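Local coordinates for molybdenum cofactor carrier protein (Chlamydomonas reinhardtii, PDB 2IZ6) that probably binds the molybdenum cofactor and carries it in protected form, at residues 12-17 with 44-49; 17-22 with 109-114; 48-53 with 60-65; 73-78 with 90-95. One frame throughout, in Å; residues are numbered along the deposited sequence. Where two conformers were deposited one is given.

Contact 1: residues 12-17 with 44-49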
loop_
_atom_site.group_PDB
_atom_site.type_symbol
_atom_site.label_atom_id
_atom_site.label_comp_id
_atom_site.label_asym_id
_atom_site.label_seq_id
_atom_site.Cartn_x
_atom_site.Cartn_y
_atom_site.Cartn_z
ATOM N N ARG A 12 16.525 18.718 11.716
ATOM C CA ARG A 12 15.468 17.744 12.057
ATOM C C ARG A 12 15.936 16.770 13.123
ATOM O O ARG A 12 17.075 16.317 13.000
ATOM C CB ARG A 12 15.273 16.943 10.776
ATOM C CG ARG A 12 14.002 16.292 10.559
ATOM C CD ARG A 12 13.778 16.170 9.037
ATOM N NE ARG A 12 13.408 17.452 8.496
ATOM C CZ ARG A 12 13.699 17.917 7.271
ATOM N NH1 ARG A 12 14.436 17.221 6.415
ATOM N NH2 ARG A 12 13.239 19.096 6.893
ATOM N N LYS A 13 15.083 16.360 14.090
ATOM C CA LYS A 13 15.454 15.261 15.005
ATOM C C LYS A 13 15.521 13.937 14.227
ATOM O O LYS A 13 14.635 13.660 13.367
ATOM C CB LYS A 13 14.452 15.027 16.183
ATOM C CG LYS A 13 14.315 16.042 17.366
ATOM C CD LYS A 13 13.363 15.331 18.347
ATOM C CE LYS A 13 12.984 16.158 19.525
ATOM N NZ LYS A 13 11.951 15.360 20.318
ATOM N N PRO A 14 16.590 13.128 14.472
ATOM C CA PRO A 14 16.655 11.762 13.926
ATOM C C PRO A 14 15.447 10.962 14.340
ATOM O O PRO A 14 14.879 11.207 15.414
ATOM C CB PRO A 14 17.976 11.211 14.527
ATOM C CG PRO A 14 18.785 12.426 14.845
ATOM C CD PRO A 14 17.812 13.493 15.201
ATOM N N ILE A 15 15.080 10.001 13.482
ATOM C CA ILE A 15 13.994 9.105 13.729
ATOM C C ILE A 15 14.626 7.732 13.726
ATOM O O ILE A 15 15.279 7.320 12.767
ATOM C CB ILE A 15 12.959 9.196 12.654
ATOM C CG1 ILE A 15 12.341 10.618 12.616
ATOM C CG2 ILE A 15 11.850 8.139 12.911
ATOM C CD1 ILE A 15 11.288 10.769 11.534
ATOM N N ILE A 16 14.461 7.047 14.813
ATOM C CA ILE A 16 14.948 5.654 14.977
ATOM C C ILE A 16 13.765 4.753 15.016
ATOM O O ILE A 16 12.903 4.862 15.872
ATOM C CB ILE A 16 15.838 5.484 16.266
ATOM C CG1 ILE A 16 16.905 6.577 16.344
ATOM C CG2 ILE A 16 16.410 4.079 16.341
ATOM C CD1 ILE A 16 17.771 6.777 15.164
ATOM N N GLY A 17 13.780 3.791 14.111
ATOM C CA GLY A 17 12.745 2.799 14.054
ATOM C C GLY A 17 13.070 1.602 14.906
ATOM O O GLY A 17 14.203 1.198 15.022
ATOM N N HIS A 44 18.849 10.521 24.012
ATOM C CA HIS A 44 19.640 11.090 22.956
ATOM C C HIS A 44 18.935 12.115 22.092
ATOM O O HIS A 44 19.510 12.612 21.129
ATOM C CB HIS A 44 20.244 9.953 22.100
ATOM C CG HIS A 44 21.384 9.258 22.769
ATOM N ND1 HIS A 44 21.200 8.331 23.763
ATOM C CD2 HIS A 44 22.727 9.445 22.662
ATOM C CE1 HIS A 44 22.383 7.926 24.212
ATOM N NE2 HIS A 44 23.328 8.557 23.529
ATOM N N GLY A 45 17.680 12.446 22.379
ATOM C CA GLY A 45 16.992 13.447 21.595
ATOM C C GLY A 45 16.414 12.996 20.294
ATOM O O GLY A 45 16.173 13.834 19.420
ATOM N N TRP A 46 16.317 11.691 20.125
ATOM C CA TRP A 46 15.803 11.090 18.934
ATOM C C TRP A 46 14.301 10.801 19.079
ATOM O O TRP A 46 13.819 10.562 20.167
ATOM C CB TRP A 46 16.578 9.827 18.542
ATOM C CG TRP A 46 18.047 10.001 18.524
ATOM C CD1 TRP A 46 18.769 11.121 18.128
ATOM C CD2 TRP A 46 19.017 8.974 18.763
ATOM N NE1 TRP A 46 20.142 10.850 18.303
ATOM C CE2 TRP A 46 20.306 9.554 18.689
ATOM C CE3 TRP A 46 18.901 7.677 19.270
ATOM C CZ2 TRP A 46 21.482 8.814 18.969
ATOM C CZ3 TRP A 46 20.080 6.945 19.585
ATOM C CH2 TRP A 46 21.352 7.532 19.386
ATOM N N ILE A 47 13.620 10.794 17.930
ATOM C CA ILE A 47 12.211 10.384 17.818
ATOM C C ILE A 47 12.144 8.852 17.637
ATOM O O ILE A 47 12.928 8.324 16.868
ATOM C CB ILE A 47 11.510 11.071 16.649
ATOM C CG1 ILE A 47 11.439 12.598 16.788
ATOM C CG2 ILE A 47 10.104 10.539 16.475
ATOM C CD1 ILE A 47 11.038 13.343 15.515
ATOM N N LEU A 48 11.280 8.179 18.419
ATOM C CA LEU A 48 11.031 6.760 18.235
ATOM C C LEU A 48 9.876 6.562 17.273
ATOM O O LEU A 48 8.810 7.113 17.510
ATOM C CB LEU A 48 10.656 6.175 19.561
ATOM C CG LEU A 48 10.156 4.699 19.612
ATOM C CD1 LEU A 48 11.288 3.799 19.156
ATOM C CD2 LEU A 48 9.657 4.262 21.008
ATOM N N LEU A 49 10.071 5.675 16.305
ATOM C CA LEU A 49 9.050 5.287 15.350
ATOM C C LEU A 49 8.881 3.805 15.505
ATOM O O LEU A 49 9.851 3.051 15.373
ATOM C CB LEU A 49 9.555 5.604 13.923
ATOM C CG LEU A 49 8.682 5.169 12.746
ATOM C CD1 LEU A 49 7.438 5.903 12.693
ATOM C CD2 LEU A 49 9.377 5.485 11.392
HETATM O O HOH W 1 12.370 12.792 21.072
#
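P14 lays the CB-CG side of its ring against the pyrrole part of the W46 indole, with P14 CG 3.5 Å from W46 CD1. At the six-membered end of the same indole, I16 CG1 comes within 3.7 Å of W46 CE3. The I16 CD1 methyl lies over one face of the ring, offset toward the rim, and H44 CB sits over the centre of the opposite face. W46 CG stands anti to the carbonyl carbon (chi1 -49°), which turns the indole toward P14 and I16. An alanine in place of W46 would probably leave P14 CG and I16 CG1 without their partner and open a gap beside V168 and L172 of helix 161-173.

I15, I47 and L49 share the other face of the sheet, where I15 CG2 packs on L49 CB at 3.6 Å. K13, ahead of the strand, sends its extended chain across I47 at about a right angle. Its ammonium reaches a water that accepts from K13 NZ at 2.7 Å and donates to W46 O. Three backbone bonds fix the register: I47 N to P14 O (2.8 Å), I16 N to I47 O and L49 N to I16 O. G45, at positive phi, closes the preceding helix with a Schellman motif and turns the chain into strand 47-51. I15 and I47 also pack on P91 and I90 of the second subunit. Strands 15-19 and 47-51, with helix 28-43 between them, form a classic beta-alpha-beta unit of a Rossmann-like parallel sheet.

Contact 2: residues 17-22 with 109-114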
loop_
_atom_site.group_PDB
_atom_site.type_symbol
_atom_site.label_atom_id
_atom_site.label_comp_id
_atom_site.label_asym_id
_atom_site.label_seq_id
_atom_site.Cartn_x
_atom_site.Cartn_y
_atom_site.Cartn_z
ATOM N N GLY A 17 13.780 3.791 14.111
ATOM C CA GLY A 17 12.745 2.799 14.054
ATOM C C GLY A 17 13.070 1.602 14.906
ATOM O O GLY A 17 14.203 1.198 15.022
ATOM N N VAL A 18 12.052 1.017 15.543
ATOM C CA VAL A 18 12.207 -0.151 16.328
ATOM C C VAL A 18 11.171 -1.155 15.898
ATOM O O VAL A 18 10.004 -0.852 15.779
ATOM C CB VAL A 18 12.080 0.127 17.832
ATOM C CG1 VAL A 18 12.058 -1.139 18.695
ATOM C CG2 VAL A 18 13.157 1.082 18.254
ATOM N N MET A 19 11.629 -2.376 15.706
ATOM C CA MET A 19 10.765 -3.505 15.309
ATOM C C MET A 19 11.037 -4.687 16.185
ATOM O O MET A 19 12.171 -4.949 16.569
ATOM C CB MET A 19 11.173 -3.930 13.947
ATOM C CG MET A 19 10.973 -2.982 12.902
ATOM S SD MET A 19 9.322 -3.131 12.167
ATOM C CE MET A 19 8.511 -4.551 12.984
ATOM N N GLY A 20 9.995 -5.454 16.469
ATOM C CA GLY A 20 10.208 -6.684 17.079
ATOM C C GLY A 20 8.897 -7.422 17.061
ATOM O O GLY A 20 7.873 -6.876 16.614
ATOM N N PRO A 21 8.946 -8.659 17.502
ATOM C CA PRO A 21 7.720 -9.513 17.580
ATOM C C PRO A 21 6.751 -9.027 18.656
ATOM O O PRO A 21 7.136 -8.269 19.564
ATOM C CB PRO A 21 8.279 -10.884 17.904
ATOM C CG PRO A 21 9.586 -10.664 18.457
ATOM C CD PRO A 21 10.130 -9.385 17.927
ATOM N N GLY A 22 5.510 -9.459 18.549
ATOM C CA GLY A 22 4.477 -9.128 19.502
ATOM C C GLY A 22 4.507 -10.074 20.688
ATOM O O GLY A 22 5.441 -10.898 20.863
ATOM N N ASN A 109 16.090 6.854 10.188
ATOM C CA ASN A 109 17.504 6.949 9.831
ATOM C C ASN A 109 18.264 5.622 10.017
ATOM O O ASN A 109 19.137 5.213 9.288
ATOM C CB ASN A 109 18.185 7.997 10.704
ATOM C CG ASN A 109 17.731 9.375 10.414
ATOM O OD1 ASN A 109 18.255 10.013 9.502
ATOM N ND2 ASN A 109 16.733 9.834 11.105
ATOM N N VAL A 110 17.840 4.917 11.049
ATOM C CA VAL A 110 18.336 3.581 11.416
ATOM C C VAL A 110 17.218 2.806 11.952
ATOM O O VAL A 110 16.381 3.316 12.671
ATOM C CB VAL A 110 19.418 3.645 12.541
ATOM C CG1 VAL A 110 20.086 2.244 12.750
ATOM C CG2 VAL A 110 20.447 4.630 12.188
ATOM N N LEU A 111 17.162 1.513 11.598
ATOM C CA LEU A 111 16.144 0.567 12.119
ATOM C C LEU A 111 16.794 -0.414 13.102
ATOM O O LEU A 111 17.846 -0.987 12.801
ATOM C CB LEU A 111 15.478 -0.201 10.936
ATOM C CG LEU A 111 14.386 -1.229 11.240
ATOM C CD1 LEU A 111 13.203 -0.514 11.890
ATOM C CD2 LEU A 111 13.928 -1.975 10.020
ATOM N N VAL A 112 16.229 -0.571 14.303
ATOM C CA VAL A 112 16.717 -1.520 15.258
ATOM C C VAL A 112 15.673 -2.594 15.456
ATOM O O VAL A 112 14.497 -2.314 15.739
ATOM C CB VAL A 112 16.954 -0.839 16.640
ATOM C CG1 VAL A 112 17.560 -1.776 17.608
ATOM C CG2 VAL A 112 17.906 0.340 16.540
ATOM N N ALA A 113 16.089 -3.849 15.242
ATOM C CA ALA A 113 15.272 -5.018 15.509
ATOM C C ALA A 113 15.682 -5.549 16.893
ATOM O O ALA A 113 16.870 -5.794 17.149
ATOM C CB ALA A 113 15.506 -6.079 14.461
ATOM N N VAL A 114 14.695 -5.742 17.749
ATOM C CA VAL A 114 14.901 -6.364 19.045
ATOM C C VAL A 114 14.160 -7.710 18.948
ATOM O O VAL A 114 12.935 -7.736 18.897
ATOM C CB VAL A 114 14.280 -5.516 20.207
ATOM C CG1 VAL A 114 14.537 -6.162 21.502
ATOM C CG2 VAL A 114 14.826 -4.152 20.186
#
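G17 O receives the N-H of V112 at 2.8 Å, nearly straight at the hydrogen (171°), and the same oxygen is approached by L111 CA. V112 O, in turn, takes the N-H of M19 at 2.9 Å in its carbonyl plane and also meets V18 CA, at 3.2 Å. Bonds from G17 N to V110 O and from V114 N to M19 O complete the parallel pairing, in which G17, V18 and M19 lie opposite L111, V112 and A113.

Above G17, L111 CD1 occupies the place beside the bare CA; a side chain at G17 would press against this methyl. The same CD1 touches M19 CG at 3.5 Å, a tight contact. M19 CG is brought there by its position anti to the carbonyl carbon (chi1 -65°); bends at chi2 and chi3 then lead the end of the chain away from the neighbouring strand. Past the strand end, P21 CD lies 3.4 Å from V114 O, a buried oxygen for which the model has no hydrogen-bond partner.

The two strands lie at the middle of the sheet, with helices on both faces. M19, L111 and A113 face helix 118-129, whereas V18, V112 and V114 turn to L37 of helix 28-43, and V18 and V114 also meet V57 of helix 57-67.

Contact 3: residues 48-53 with 60-65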
loop_
_atom_site.group_PDB
_atom_site.type_symbol
_atom_site.label_atom_id
_atom_site.label_comp_id
_atom_site.label_asym_id
_atom_site.label_seq_id
_atom_site.Cartn_x
_atom_site.Cartn_y
_atom_site.Cartn_z
ATOM N N LEU A 48 11.280 8.179 18.419
ATOM C CA LEU A 48 11.031 6.760 18.235
ATOM C C LEU A 48 9.876 6.562 17.273
ATOM O O LEU A 48 8.810 7.113 17.510
ATOM C CB LEU A 48 10.656 6.175 19.561
ATOM C CG LEU A 48 10.156 4.699 19.612
ATOM C CD1 LEU A 48 11.288 3.799 19.156
ATOM C CD2 LEU A 48 9.657 4.262 21.008
ATOM N N LEU A 49 10.071 5.675 16.305
ATOM C CA LEU A 49 9.050 5.287 15.350
ATOM C C LEU A 49 8.881 3.805 15.505
ATOM O O LEU A 49 9.851 3.051 15.373
ATOM C CB LEU A 49 9.555 5.604 13.923
ATOM C CG LEU A 49 8.682 5.169 12.746
ATOM C CD1 LEU A 49 7.438 5.903 12.693
ATOM C CD2 LEU A 49 9.377 5.485 11.392
ATOM N N THR A 50 7.663 3.331 15.831
ATOM C CA THR A 50 7.414 1.910 16.008
ATOM C C THR A 50 5.936 1.608 15.799
ATOM O O THR A 50 5.168 2.492 15.448
ATOM C CB THR A 50 7.972 1.404 17.386
ATOM O OG1 THR A 50 7.986 -0.022 17.466
ATOM C CG2 THR A 50 7.162 1.941 18.500
ATOM N N GLY A 51 5.565 0.345 15.944
ATOM C CA GLY A 51 4.154 -0.034 15.865
ATOM C C GLY A 51 3.368 0.522 17.027
ATOM O O GLY A 51 3.904 0.612 18.150
ATOM N N GLY A 52 2.129 0.926 16.785
ATOM C CA GLY A 52 1.360 1.685 17.794
ATOM C C GLY A 52 0.365 0.893 18.589
ATOM O O GLY A 52 -0.346 1.473 19.426
ATOM N N ARG A 53 0.375 -0.424 18.336
ATOM C CA ARG A 53 -0.544 -1.450 18.853
ATOM C C ARG A 53 -0.258 -2.129 20.203
ATOM O O ARG A 53 -0.755 -3.256 20.420
ATOM C CB ARG A 53 -0.585 -2.596 17.817
ATOM C CG ARG A 53 -1.638 -3.710 17.991
ATOM C CD ARG A 53 -2.908 -3.437 17.169
ATOM N NE ARG A 53 -3.869 -4.539 17.257
ATOM C CZ ARG A 53 -5.142 -4.473 16.858
ATOM N NH1 ARG A 53 -5.645 -3.353 16.338
ATOM N NH2 ARG A 53 -5.927 -5.534 16.986
ATOM N N GLU A 60 6.871 -1.709 24.642
ATOM C CA GLU A 60 7.900 -1.443 25.655
ATOM C C GLU A 60 8.830 -0.314 25.270
ATOM O O GLU A 60 9.160 0.500 26.127
ATOM C CB GLU A 60 8.704 -2.699 25.997
ATOM C CG GLU A 60 7.907 -3.725 26.832
ATOM C CD GLU A 60 7.612 -3.187 28.212
ATOM O OE1 GLU A 60 8.348 -2.316 28.692
ATOM O OE2 GLU A 60 6.600 -3.614 28.809
ATOM N N ALA A 61 9.245 -0.302 24.011
ATOM C CA ALA A 61 10.086 0.744 23.528
ATOM C C ALA A 61 9.357 2.100 23.686
ATOM O O ALA A 61 9.939 3.138 24.095
ATOM C CB ALA A 61 10.482 0.440 22.126
ATOM N N MET A 62 8.070 2.089 23.357
ATOM C CA MET A 62 7.267 3.305 23.363
ATOM C C MET A 62 7.089 3.843 24.779
ATOM O O MET A 62 7.100 5.054 24.999
ATOM C CB MET A 62 5.901 3.048 22.722
ATOM C CG MET A 62 5.966 2.666 21.253
ATOM S SD MET A 62 4.817 3.612 20.235
ATOM C CE MET A 62 5.175 5.280 20.781
ATOM N N LYS A 63 6.927 2.935 25.735
ATOM C CA LYS A 63 6.812 3.313 27.132
ATOM C C LYS A 63 8.093 3.891 27.657
ATOM O O LYS A 63 8.118 4.841 28.444
ATOM C CB LYS A 63 6.449 2.099 27.959
ATOM C CG LYS A 63 5.011 1.704 27.800
ATOM C CD LYS A 63 4.564 0.772 28.964
ATOM C CE LYS A 63 5.197 -0.632 28.856
ATOM N NZ LYS A 63 5.005 -1.462 30.079
ATOM N N GLY A 64 9.196 3.278 27.258
ATOM C CA GLY A 64 10.520 3.750 27.633
ATOM C C GLY A 64 10.871 5.140 27.139
ATOM O O GLY A 64 11.345 5.986 27.889
ATOM N N ALA A 65 10.582 5.388 25.862
ATOM C CA ALA A 65 10.843 6.691 25.271
ATOM C C ALA A 65 9.987 7.759 25.932
ATOM O O ALA A 65 10.460 8.864 26.208
ATOM C CB ALA A 65 10.494 6.623 23.798
#
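L48 meets A61, M62 and A65 of helix 57-67, the helix of the beta-alpha-beta unit formed with strands 47-51 and 72-76 in this Rossmann-like domain. Its CB starts toward the helix, and CG stands anti to the backbone N (chi1 172°), carrying the branch outward. Of the two methyls, CD2 makes the helix contact. L48 CD2 ends 3.3 Å from A61 O and close to M62 CA, resting on the helix backbone between side chains. Among these, A65 CB lies 3.7 Å from L48 CD2, with A61 CB and M62 CG somewhat farther off. The two alanines are short enough to let the leucine tip come down onto the main chain. CD1 turns instead to V18 of strand 15-19.

The segments 48-51 and 60-65 run roughly antiparallel, at 149°, with their axes 9.0 Å apart. No hydrogen bond joins them; A61 O is already used by A65 N within the helix. Two residues along the strand, T50 lies next to M62, but the fine geometry of that pair is doubtful. The T50 hydroxyl is engaged by V18 O of strand 15-19. M62 is bent at both chi2 and chi3, and its SD lies 3.8 Å from G51 O.

Contact 4: residues 73-78 with 90-95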
loop_
_atom_site.group_PDB
_atom_site.type_symbol
_atom_site.label_atom_id
_atom_site.label_comp_id
_atom_site.label_asym_id
_atom_site.label_seq_id
_atom_site.Cartn_x
_atom_site.Cartn_y
_atom_site.Cartn_z
ATOM N N ILE A 73 6.153 8.049 17.775
ATOM C CA ILE A 73 5.301 7.887 16.597
ATOM C C ILE A 73 4.917 6.439 16.554
ATOM O O ILE A 73 5.782 5.547 16.474
ATOM C CB ILE A 73 5.974 8.316 15.270
ATOM C CG1 ILE A 73 6.464 9.770 15.274
ATOM C CG2 ILE A 73 4.992 8.048 14.098
ATOM C CD1 ILE A 73 7.414 10.059 14.145
ATOM N N GLY A 74 3.611 6.162 16.609
ATOM C CA GLY A 74 3.124 4.815 16.594
ATOM C C GLY A 74 2.277 4.621 15.373
ATOM O O GLY A 74 1.326 5.370 15.150
ATOM N N VAL A 75 2.665 3.646 14.555
ATOM C CA VAL A 75 2.060 3.334 13.282
ATOM C C VAL A 75 1.110 2.160 13.444
ATOM O O VAL A 75 1.468 1.135 14.038
ATOM C CB VAL A 75 3.160 3.059 12.211
ATOM C CG1 VAL A 75 2.511 2.926 10.821
ATOM C CG2 VAL A 75 4.184 4.160 12.257
ATOM N N LEU A 76 -0.090 2.333 12.920
ATOM C CA LEU A 76 -1.185 1.357 13.071
ATOM C C LEU A 76 -1.833 1.194 11.679
ATOM O O LEU A 76 -1.825 2.129 10.900
ATOM C CB LEU A 76 -2.235 1.990 13.990
ATOM C CG LEU A 76 -1.753 2.462 15.351
ATOM C CD1 LEU A 76 -2.308 3.803 15.666
ATOM C CD2 LEU A 76 -2.127 1.421 16.412
ATOM N N PRO A 77 -2.365 0.034 11.361
ATOM C CA PRO A 77 -3.173 -0.090 10.116
ATOM C C PRO A 77 -4.566 0.548 10.312
ATOM O O PRO A 77 -5.174 1.111 9.416
ATOM C CB PRO A 77 -3.290 -1.607 9.927
ATOM C CG PRO A 77 -2.875 -2.239 11.220
ATOM C CD PRO A 77 -2.180 -1.232 12.087
ATOM N N GLY A 78 -5.023 0.312 11.539
ATOM C CA GLY A 78 -6.168 0.832 12.240
ATOM C C GLY A 78 -5.902 0.317 13.669
ATOM O O GLY A 78 -5.153 -0.704 13.891
ATOM N N ILE A 90 2.008 10.536 18.408
ATOM C CA ILE A 90 1.571 10.775 17.025
ATOM C C ILE A 90 1.197 9.431 16.437
ATOM O O ILE A 90 2.092 8.624 16.102
ATOM C CB ILE A 90 2.672 11.418 16.216
ATOM C CG1 ILE A 90 3.084 12.792 16.808
ATOM C CG2 ILE A 90 2.260 11.551 14.758
ATOM C CD1 ILE A 90 4.360 13.323 16.244
ATOM N N PRO A 91 -0.129 9.133 16.350
ATOM C CA PRO A 91 -0.580 7.907 15.723
ATOM C C PRO A 91 -0.651 8.090 14.244
ATOM O O PRO A 91 -1.398 8.960 13.799
ATOM C CB PRO A 91 -1.981 7.665 16.393
ATOM C CG PRO A 91 -2.150 8.708 17.436
ATOM C CD PRO A 91 -1.280 9.855 16.942
ATOM N N ILE A 92 0.079 7.288 13.498
ATOM C CA ILE A 92 0.030 7.286 12.040
ATOM C C ILE A 92 -0.788 6.053 11.636
ATOM O O ILE A 92 -0.428 4.922 11.950
ATOM C CB ILE A 92 1.444 7.283 11.396
ATOM C CG1 ILE A 92 2.218 8.553 11.740
ATOM C CG2 ILE A 92 1.349 7.091 9.894
ATOM C CD1 ILE A 92 1.653 9.839 11.193
ATOM N N VAL A 93 -1.876 6.283 10.929
ATOM C CA VAL A 93 -2.802 5.218 10.531
ATOM C C VAL A 93 -2.696 5.045 9.021
ATOM O O VAL A 93 -3.033 5.959 8.294
ATOM C CB VAL A 93 -4.228 5.582 10.904
ATOM C CG1 VAL A 93 -5.193 4.410 10.571
ATOM C CG2 VAL A 93 -4.364 5.856 12.320
ATOM N N THR A 94 -2.219 3.864 8.555
ATOM C CA THR A 94 -1.723 3.671 7.163
ATOM C C THR A 94 -2.834 3.251 6.221
ATOM O O THR A 94 -2.739 3.480 4.996
ATOM C CB THR A 94 -0.663 2.545 7.053
ATOM O OG1 THR A 94 -1.274 1.330 7.496
ATOM C CG2 THR A 94 0.601 2.825 7.892
ATOM N N GLY A 95 -3.839 2.582 6.782
ATOM C CA GLY A 95 -4.962 2.118 6.050
ATOM C C GLY A 95 -4.484 1.107 5.071
ATOM O O GLY A 95 -5.009 1.089 3.965
#
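T94 CG2 butts against V75 CG1 at 3.5 Å, a tight methyl-to-methyl contact in which the two side chains cross at about a right angle. Two residues earlier along each strand, I73 CG2 lies alongside I92 CG1 at 3.7 Å, both side chains pointing the same way. On the opposite face, G74 has no side chain, and L76 lies alongside P91, the bridge partner of G74. L76 CD1 points into the notch between P91 CB, 3.9 Å away, and V93 CG2, which it touches more loosely. The other V93 methyl, CG1, anti to the backbone N (chi1 -176°), fits beside P77 O at 3.5 Å.

T94 OG1 sits close to P77 CA and bonds to L96 N, while T94 N donates to L76 O at 2.9 Å. A glycine at T94 would probably leave V75 CG1 without its opposing methyl and L96 N without its hydroxyl partner. Bonds from G74 N to I90 O, I92 N to G74 O and L76 N to I92 O hold the strands in register. Beyond them, G95 N meets P77 O in a longer, bent bond (3.3 Å, 136°).

The second subunit packs its own I90 on I73 and I90, and its S107 OG bonds to V93 N. Strand 90-93 is the edge strand of this chain's parallel sheet; it pairs with strand 72-76 and contributes to the subunit interface of the assembly.

Overall arrangement
All four contacts belong to one parallel sheet, in the order 90-93, 72-76, 47-51, 15-19, 110-114, with two more strands beyond 110-114. Contacts 1 and 2 share G17 and strand 15-19, their centres about 13 Å apart. L49 O and V18 N, 3.0 Å apart, extend the pairing of contact 1 toward the region of contact 2. Contact 3 hangs a helix on strand 47-51 of contact 1, and T50 OG1 reaches V18 O of contact 2 at 2.8 Å. Contact 4 continues the sheet through L48 O and I73 N, 2.8 Å apart; it lies about 16 Å from contact 2, centre to centre, without touching it. Contacts 1 and 4 also both meet the second subunit.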